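Hypothetical protein (Uncultured marine organism, PDB 2OP5) is of unknown function but forms a dimer of ferredoxin-like subunits, each carrying a four-stranded antiparallel sheet, as in the dimeric alpha-beta barrel families. Local coordinates at residues A[8-13]-A[104-109]; A[14-19]-A[62-67]; A[49-54]-A[66-71]. All blocks are in the same frame, centred on the assembly; numbering follows the deposited sequence.

Interaction 1 (A[8-13]-A[104-109]); sequences TAFLNS and NNRGVV. With EDO (1,2-ethanediol), chain H.
Phe-10 to Asn-12 pair with Arg-106 to Val-108 where the first strand of the antiparallel ferredoxin-like sheet, 10-17, meets 102-114, an outermost strand within the chain. Leu-11 and Gly-107 form the hydrogen-bonded pair: Leu-11 N donates to Gly-107 O and Gly-107 N to Leu-11 O, each at 3.0 Å. Beyond them Val-109 N donates to Ala-9 O; on the other side of strand 10-17, Ala-9 and Phe-10 both face Tyr-70 in a classic beta bulge.

The Phe-10 ring reaches across strand 102-114: CG is anti to the backbone N (chi1 -164°), one face lies over Gly-107 N, and CD1 is 3.4 Å from Gly-107 O. Its CZ meets Arg-106 CB, and the ring of Tyr-76 also meets it.

At the other end asparagines do the joining. Asn-12 OD1 accepts from Asn-105 N at 3.1 Å, and Asn-12 ND2 reaches Asn-104 OD1 at 3.3 Å by a straight bond (176°) in the amide plane of Asn-12. Asn-105 ND2 then donates to Ser-13 O at 2.9 Å, also in its own amide plane. Arg-106 CG lies alongside the Asn-12 amide, 3.6 Å from OD1. A 1,2-ethanediol, probably from crystallisation, accepts from Arg-106 N through O1 and also bonds Trp-57 O of the second subunit.

Both ends of the Asn-12 amide are thus used, which fixes its rotation. With Asn-105 OD1 accepting from Arg-63 of the second subunit, the Asn-105 amide ties this strand pair to the dimer interface.

Interaction 2 (A[14-19]-A[62-67]); sequences LFMDFT and HRISMV
In the conformer given, one of two deposited for Phe-15, the ring lies obliquely against the guanidinium of Arg-63, their planes 34° apart: Phe-15 CE2 sits 3.4 Å above the centre of the guanidinium, while Arg-63 NH1 is over one ring face, toward the rim. Asp-17 OD2 lies at the edge of the Phe-15 ring, and the ring of His-103 also stacks with it. At the guanidinium edge is Asp-17, gripped side-on. Arg-63 NE donates to Asp-17 OD1 at 2.6 Å and Arg-63 NH2 to Asp-17 OD2 at 3.0 Å, both oxygens met on their syn sides, with carboxylate and guanidinium nearly coplanar (11°). The bend at chi3 (-69°) places NE of Arg-63 beside Asp-17, and its NH1 goes on to Asn-105 OD1 of the second subunit. The Phe-18 ring has His-62 O at its edge, and the His-62 ring has Phe-18 O at its own.

Phe-15, Asp-17 and Arg-63 belong to the antiparallel ladder between 10-17 and 63-70, the two central strands of the ferredoxin-like sheet. Leu-14 with Met-66 and Met-16 with Ile-64 are its hydrogen-bonded pairs. Leu-14, Met-16, Ile-64 and Met-66 share the face covered in part by helix 21-28. There CE of selenomethionine Met-16 touches Ile-64 CG2 at 3.8 Å and lies 4.1 Å from SE of selenomethionine Met-66. A water donates to Phe-18 O and accepts from His-62 N.

Interaction 3 (A[49-54]-A[66-71]); sequences IRHVIS and MVFEYD
His-51 and Phe-68 stack across the beta hairpin of strands 48-56 and 63-70, which forms one side of the ferredoxin-like sheet. The pairing is antiparallel: Val-52 and Val-67 exchange two backbone hydrogen bonds of 3.0 Å, N to O in each direction. Toward Asp-71, Glu-69 N donates to Arg-50 O. Here Ile-49 and Arg-50 both face Glu-69, a classic beta bulge, and Glu-69 O takes both of their N-H groups, from Ile-49 N at 2.8 Å and from Arg-50 N at a longer 3.3 Å.

The two rings are an offset stack, centroids 4.0 Å apart and planes at 16°. His-51 CD2 sits over the centre of the Phe-68 ring, whereas Phe-68 CE2 lies toward the rim of the imidazole; His-51 NE2 comes within 3.3 Å of Phe-68 CZ. CG of His-51 is anti to the backbone N (chi1 -180°), and the side chain lies beside that of Phe-68, pointing the same way. Its ND1 is hydrogen-bonded to Tyr-40 OH, which would help fix the ring's rotation, and Trp-35 packs against both rings. Met-66 SE comes to the imidazole edge, and the extended selenomethionine continues beside Ile-53.

On the sheet's other face, Arg-50 and Glu-69 lie side by side. Arg-50 NE and Glu-69 OE2 are 4.5 Å apart, so opposite charges are near without a salt bridge. Their partners lie elsewhere: Arg-50 NH1 bridges to Glu-112 of the second subunit, and Glu-69 OE1 bonds Thr-8 OG1 and makes a salt bridge with Arg-50 of the second subunit. At the bulge end Ile-49 CD1 presses against the backbone of Asp-71, 3.3 Å from its N.

The three contacts join the four neighbouring strands of one sheet, in the order 48-56, 63-70, 10-17, 102-114. Interactions 1 and 2 share strand 10-17, their centres about 16 Å apart; interactions 2 and 3, with centres about 14 Å apart, share strand 63-70 and the residues Met-66 and Val-67. Interactions 1 and 3 lie closer, about 9 Å between centres: besides the Thr-8 to Glu-69 link, Phe-10 O is 2.8 Å from Tyr-70 N, a probable hydrogen bond. Between 2 and 3, Leu-14 CD2 touches Phe-68 CE1 at 3.7 Å. All three contacts also reach the second subunit, where the outermost strands of interactions 1 and 3 continue the sheet.

Interaction 1 (A[8-13]-A[104-109])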
# COMPACT_ATOMS: atom_id res chain seq x y z
N THR A 8 10.47 6.97 -3.07
CA THR A 8 9.07 7.28 -3.29
C THR A 8 8.72 8.52 -2.49
O THR A 8 8.97 8.59 -1.30
CB THR A 8 8.15 6.10 -2.84
OG1 THR A 8 8.44 4.93 -3.59
CG2 THR A 8 6.68 6.43 -3.05
N ALA A 9 8.15 9.51 -3.17
CA ALA A 9 7.71 10.75 -2.52
C ALA A 9 6.20 10.79 -2.36
O ALA A 9 5.71 11.32 -1.37
CB ALA A 9 8.14 11.93 -3.34
N PHE A 10 5.49 10.25 -3.34
CA PHE A 10 4.04 10.24 -3.35
C PHE A 10 3.54 8.82 -3.60
O PHE A 10 4.15 8.09 -4.36
CB PHE A 10 3.54 11.15 -4.46
CG PHE A 10 2.10 11.53 -4.33
CD1 PHE A 10 1.71 12.48 -3.40
CD2 PHE A 10 1.15 11.00 -5.19
CE1 PHE A 10 0.39 12.87 -3.31
CE2 PHE A 10 -0.19 11.39 -5.09
CZ PHE A 10 -0.56 12.33 -4.16
N LEU A 11 2.41 8.49 -2.99
CA LEU A 11 1.88 7.14 -3.03
C LEU A 11 0.34 7.06 -2.96
O LEU A 11 -0.31 7.89 -2.33
CB LEU A 11 2.50 6.40 -1.83
CG LEU A 11 2.26 4.97 -1.34
CD1 LEU A 11 3.43 4.50 -0.49
CD2 LEU A 11 0.98 4.83 -0.56
N ASN A 12 -0.22 6.06 -3.64
CA ASN A 12 -1.65 5.76 -3.55
C ASN A 12 -1.78 4.29 -3.16
O ASN A 12 -1.23 3.42 -3.83
CB ASN A 12 -2.39 6.00 -4.86
CG ASN A 12 -3.92 5.94 -4.70
OD1 ASN A 12 -4.46 5.85 -3.59
ND2 ASN A 12 -4.63 6.01 -5.82
N SER A 13 -2.44 4.04 -2.03
CA SER A 13 -2.70 2.68 -1.54
C SER A 13 -4.19 2.58 -1.63
O SER A 13 -4.92 3.03 -0.73
CB SER A 13 -2.23 2.50 -0.09
OG SER A 13 -2.53 1.19 0.38
N ASN A 104 -9.46 5.19 -2.41
CA ASN A 104 -8.13 5.76 -2.59
C ASN A 104 -7.62 6.33 -1.29
O ASN A 104 -8.41 6.82 -0.46
CB ASN A 104 -8.15 6.91 -3.61
CG ASN A 104 -8.63 6.46 -4.96
OD1 ASN A 104 -7.90 5.81 -5.72
ND2 ASN A 104 -9.87 6.83 -5.29
N ASN A 105 -6.30 6.28 -1.16
CA ASN A 105 -5.56 6.80 -0.02
C ASN A 105 -4.24 7.36 -0.54
O ASN A 105 -3.24 6.65 -0.54
CB ASN A 105 -5.29 5.70 1.00
CG ASN A 105 -6.57 5.11 1.57
OD1 ASN A 105 -7.21 5.72 2.42
ND2 ASN A 105 -6.94 3.93 1.10
N ARG A 106 -4.26 8.63 -0.98
CA ARG A 106 -3.09 9.28 -1.57
C ARG A 106 -2.44 10.24 -0.61
O ARG A 106 -3.13 10.97 0.11
CB ARG A 106 -3.47 10.13 -2.78
CG ARG A 106 -4.24 9.44 -3.84
CD ARG A 106 -4.54 10.41 -4.98
NE ARG A 106 -5.78 10.04 -5.65
CZ ARG A 106 -6.97 10.58 -5.43
NH1 ARG A 106 -7.16 11.54 -4.53
NH2 ARG A 106 -8.01 10.13 -6.11
N GLY A 107 -1.12 10.32 -0.68
CA GLY A 107 -0.38 11.25 0.16
C GLY A 107 1.13 11.21 0.02
O GLY A 107 1.68 10.42 -0.75
N VAL A 108 1.79 12.06 0.81
CA VAL A 108 3.21 12.22 0.82
C VAL A 108 3.82 11.14 1.69
O VAL A 108 3.30 10.85 2.77
CB VAL A 108 3.68 13.54 1.52
CG1 VAL A 108 5.09 13.90 1.10
CG2 VAL A 108 2.82 14.69 1.19
N VAL A 109 4.93 10.60 1.23
CA VAL A 109 5.70 9.66 2.01
C VAL A 109 6.47 10.45 3.09
O VAL A 109 7.08 11.49 2.80
CB VAL A 109 6.66 8.82 1.13
CG1 VAL A 109 7.61 8.01 1.99
CG2 VAL A 109 5.87 7.90 0.23
C1 EDO H . -7.29 10.07 -1.45
O1 EDO H . -6.70 10.14 -0.14
C2 EDO H . -8.62 10.83 -1.48
O2 EDO H . -9.68 9.94 -1.87

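Interaction 2 (A[14-19]-A[62-67])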
# COMPACT_ATOMS: atom_id res chain seq x y z
N LEU A 14 -4.65 2.05 -2.75
CA LEU A 14 -6.06 1.97 -3.02
C LEU A 14 -6.56 0.54 -2.89
O LEU A 14 -5.76 -0.40 -2.90
CB LEU A 14 -6.36 2.55 -4.40
CG LEU A 14 -6.04 1.77 -5.67
CD1 LEU A 14 -7.02 0.63 -5.93
CD2 LEU A 14 -6.10 2.73 -6.86
N PHE A 15 -7.88 0.41 -2.70
CA PHE A 15 -8.48 -0.92 -2.64
C PHE A 15 -9.87 -0.94 -3.29
O PHE A 15 -10.53 0.10 -3.38
CB PHE A 15 -8.46 -1.56 -1.22
CG PHE A 15 -9.31 -0.85 -0.16
CD1 PHE A 15 -8.76 0.14 0.64
CD2 PHE A 15 -10.62 -1.23 0.06
CE1 PHE A 15 -9.52 0.76 1.63
CE2 PHE A 15 -11.40 -0.60 1.04
CZ PHE A 15 -10.85 0.40 1.83
N MSE A 16 -10.24 -2.12 -3.80
CA MSE A 16 -11.53 -2.35 -4.47
C MSE A 16 -12.19 -3.59 -3.89
O MSE A 16 -11.55 -4.62 -3.73
CB MSE A 16 -11.36 -2.60 -5.95
CG MSE A 16 -11.07 -1.37 -6.76
SE MSE A 16 -10.07 -1.86 -8.36
CE MSE A 16 -8.55 -2.43 -7.44
N ASP A 17 -13.49 -3.48 -3.63
CA ASP A 17 -14.29 -4.54 -3.06
C ASP A 17 -15.37 -4.93 -4.05
O ASP A 17 -16.12 -4.07 -4.51
CB ASP A 17 -14.96 -4.07 -1.77
CG ASP A 17 -13.96 -3.72 -0.69
OD1 ASP A 17 -12.83 -4.22 -0.78
OD2 ASP A 17 -14.30 -2.94 0.23
N PHE A 18 -15.45 -6.23 -4.34
CA PHE A 18 -16.41 -6.78 -5.28
C PHE A 18 -17.56 -7.47 -4.56
O PHE A 18 -17.43 -7.86 -3.39
CB PHE A 18 -15.69 -7.74 -6.26
CG PHE A 18 -14.64 -7.05 -7.09
CD1 PHE A 18 -13.35 -6.88 -6.60
CD2 PHE A 18 -14.96 -6.50 -8.33
CE1 PHE A 18 -12.38 -6.23 -7.36
CE2 PHE A 18 -13.99 -5.83 -9.08
CZ PHE A 18 -12.70 -5.71 -8.59
N THR A 19 -18.69 -7.59 -5.26
CA THR A 19 -19.89 -8.21 -4.70
C THR A 19 -19.85 -9.74 -4.78
O THR A 19 -20.72 -10.43 -4.25
CB THR A 19 -21.18 -7.69 -5.38
OG1 THR A 19 -21.22 -8.11 -6.75
CG2 THR A 19 -21.29 -6.15 -5.29
N HIS A 62 -14.39 -9.23 -0.75
CA HIS A 62 -13.75 -9.77 -1.96
C HIS A 62 -12.91 -8.59 -2.43
O HIS A 62 -13.30 -7.86 -3.31
CB HIS A 62 -14.76 -10.15 -3.01
CG HIS A 62 -15.79 -11.11 -2.53
ND1 HIS A 62 -15.54 -12.45 -2.39
CD2 HIS A 62 -17.09 -10.93 -2.21
CE1 HIS A 62 -16.63 -13.06 -1.97
NE2 HIS A 62 -17.59 -12.16 -1.86
N ARG A 63 -11.73 -8.46 -1.84
CA ARG A 63 -10.91 -7.30 -1.99
C ARG A 63 -9.58 -7.45 -2.76
O ARG A 63 -8.87 -8.46 -2.63
CB ARG A 63 -10.63 -6.77 -0.58
CG ARG A 63 -9.88 -5.45 -0.53
CD ARG A 63 -9.89 -4.80 0.88
NE ARG A 63 -11.21 -4.32 1.28
CZ ARG A 63 -11.47 -3.70 2.43
NH1 ARG A 63 -10.53 -3.50 3.34
NH2 ARG A 63 -12.70 -3.31 2.69
N ILE A 64 -9.29 -6.42 -3.55
CA ILE A 64 -8.04 -6.28 -4.27
C ILE A 64 -7.40 -4.99 -3.77
O ILE A 64 -8.08 -3.98 -3.65
CB ILE A 64 -8.25 -6.08 -5.79
CG1 ILE A 64 -8.90 -7.31 -6.42
CG2 ILE A 64 -6.93 -5.78 -6.49
CD1 ILE A 64 -8.13 -8.59 -6.26
N SER A 65 -6.10 -5.04 -3.52
CA SER A 65 -5.32 -3.84 -3.18
C SER A 65 -4.28 -3.53 -4.25
O SER A 65 -3.72 -4.45 -4.89
CB SER A 65 -4.59 -4.03 -1.86
OG SER A 65 -3.65 -5.07 -1.95
N MSE A 66 -4.06 -2.24 -4.45
CA MSE A 66 -3.07 -1.74 -5.36
C MSE A 66 -2.32 -0.64 -4.67
O MSE A 66 -2.90 0.20 -4.00
CB MSE A 66 -3.69 -1.18 -6.62
CG MSE A 66 -4.26 -2.26 -7.50
SE MSE A 66 -4.96 -1.60 -9.19
CE MSE A 66 -5.33 -3.34 -9.87
N VAL A 67 -1.01 -0.66 -4.82
CA VAL A 67 -0.17 0.37 -4.27
C VAL A 67 0.64 0.90 -5.45
O VAL A 67 1.36 0.12 -6.11
CB VAL A 67 0.76 -0.14 -3.15
CG1 VAL A 67 1.65 0.99 -2.66
CG2 VAL A 67 -0.04 -0.76 -1.98
O HOH W 1 -16.25 -7.16 -1.06

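Interaction 3 (A[49-54]-A[66-71])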
# COMPACT_ATOMS: atom_id res chain seq x y z
N ILE A 49 7.31 4.52 -10.04
CA ILE A 49 8.43 3.72 -9.55
C ILE A 49 8.03 2.28 -9.36
O ILE A 49 8.74 1.37 -9.75
CB ILE A 49 8.93 4.25 -8.18
CG1 ILE A 49 9.44 5.69 -8.34
CG2 ILE A 49 10.00 3.30 -7.58
CD1 ILE A 49 9.80 6.39 -7.03
N ARG A 50 6.86 2.07 -8.77
CA ARG A 50 6.40 0.74 -8.42
C ARG A 50 4.88 0.65 -8.43
O ARG A 50 4.18 1.63 -8.17
CB ARG A 50 6.96 0.40 -7.04
CG ARG A 50 6.79 -1.05 -6.59
CD ARG A 50 7.26 -1.21 -5.17
NE ARG A 50 8.72 -1.08 -5.06
CZ ARG A 50 9.57 -2.09 -4.86
NH1 ARG A 50 9.15 -3.36 -4.72
NH2 ARG A 50 10.88 -1.83 -4.79
N HIS A 51 4.38 -0.54 -8.75
CA HIS A 51 2.94 -0.84 -8.80
C HIS A 51 2.77 -2.29 -8.42
O HIS A 51 3.26 -3.17 -9.11
CB HIS A 51 2.34 -0.58 -10.18
CG HIS A 51 0.86 -0.87 -10.27
ND1 HIS A 51 0.27 -1.35 -11.41
CD2 HIS A 51 -0.13 -0.76 -9.35
CE1 HIS A 51 -1.03 -1.48 -11.21
NE2 HIS A 51 -1.30 -1.13 -9.96
N VAL A 52 2.08 -2.52 -7.31
CA VAL A 52 1.89 -3.84 -6.73
C VAL A 52 0.40 -4.13 -6.61
O VAL A 52 -0.38 -3.30 -6.10
CB VAL A 52 2.47 -3.91 -5.31
CG1 VAL A 52 2.62 -5.37 -4.87
CG2 VAL A 52 3.81 -3.21 -5.25
N ILE A 53 0.01 -5.29 -7.11
CA ILE A 53 -1.37 -5.72 -7.08
C ILE A 53 -1.39 -6.94 -6.19
O ILE A 53 -0.59 -7.87 -6.36
CB ILE A 53 -1.92 -6.07 -8.48
CG1 ILE A 53 -1.71 -4.89 -9.43
CG2 ILE A 53 -3.40 -6.47 -8.38
CD1 ILE A 53 -2.06 -5.15 -10.89
N SER A 54 -2.36 -6.95 -5.29
CA SER A 54 -2.48 -7.97 -4.29
C SER A 54 -3.93 -8.44 -4.08
O SER A 54 -4.88 -7.69 -4.28
CB SER A 54 -1.87 -7.41 -2.98
OG SER A 54 -2.39 -8.07 -1.84
N MSE A 66 -4.06 -2.24 -4.45
CA MSE A 66 -3.07 -1.74 -5.36
C MSE A 66 -2.32 -0.64 -4.67
O MSE A 66 -2.90 0.20 -4.00
CB MSE A 66 -3.69 -1.18 -6.62
CG MSE A 66 -4.26 -2.26 -7.50
SE MSE A 66 -4.96 -1.60 -9.19
CE MSE A 66 -5.33 -3.34 -9.87
N VAL A 67 -1.01 -0.66 -4.82
CA VAL A 67 -0.17 0.37 -4.27
C VAL A 67 0.64 0.90 -5.45
O VAL A 67 1.36 0.12 -6.11
CB VAL A 67 0.76 -0.14 -3.15
CG1 VAL A 67 1.65 0.99 -2.66
CG2 VAL A 67 -0.04 -0.76 -1.98
N PHE A 68 0.47 2.19 -5.74
CA PHE A 68 1.21 2.86 -6.80
C PHE A 68 2.15 3.81 -6.09
O PHE A 68 1.70 4.62 -5.25
CB PHE A 68 0.33 3.76 -7.68
CG PHE A 68 -0.75 3.04 -8.47
CD1 PHE A 68 -1.93 2.65 -7.85
CD2 PHE A 68 -0.61 2.85 -9.83
CE1 PHE A 68 -2.94 2.02 -8.58
CE2 PHE A 68 -1.61 2.22 -10.57
CZ PHE A 68 -2.78 1.81 -9.95
N GLU A 69 3.42 3.77 -6.46
CA GLU A 69 4.43 4.63 -5.87
C GLU A 69 5.10 5.48 -6.94
O GLU A 69 5.52 4.98 -7.99
CB GLU A 69 5.47 3.78 -5.15
CG GLU A 69 4.85 2.96 -4.03
CD GLU A 69 5.88 2.22 -3.24
OE1 GLU A 69 7.00 2.74 -3.09
OE2 GLU A 69 5.55 1.15 -2.73
N TYR A 70 5.21 6.78 -6.64
CA TYR A 70 5.76 7.73 -7.56
C TYR A 70 6.91 8.50 -6.95
O TYR A 70 6.94 8.72 -5.74
CB TYR A 70 4.68 8.73 -8.00
CG TYR A 70 3.39 8.11 -8.50
CD1 TYR A 70 2.37 7.81 -7.62
CD2 TYR A 70 3.20 7.81 -9.86
CE1 TYR A 70 1.19 7.24 -8.05
CE2 TYR A 70 1.99 7.23 -10.32
CZ TYR A 70 1.00 6.94 -9.40
OH TYR A 70 -0.21 6.39 -9.79
N ASP A 71 7.82 8.94 -7.82
CA ASP A 71 8.96 9.77 -7.44
C ASP A 71 8.48 11.16 -6.96
O ASP A 71 9.22 11.84 -6.25
CB ASP A 71 9.97 9.90 -8.61
CG ASP A 71 9.38 10.58 -9.85
OD1 ASP A 71 8.26 11.13 -9.81
OD2 ASP A 71 10.05 10.59 -10.89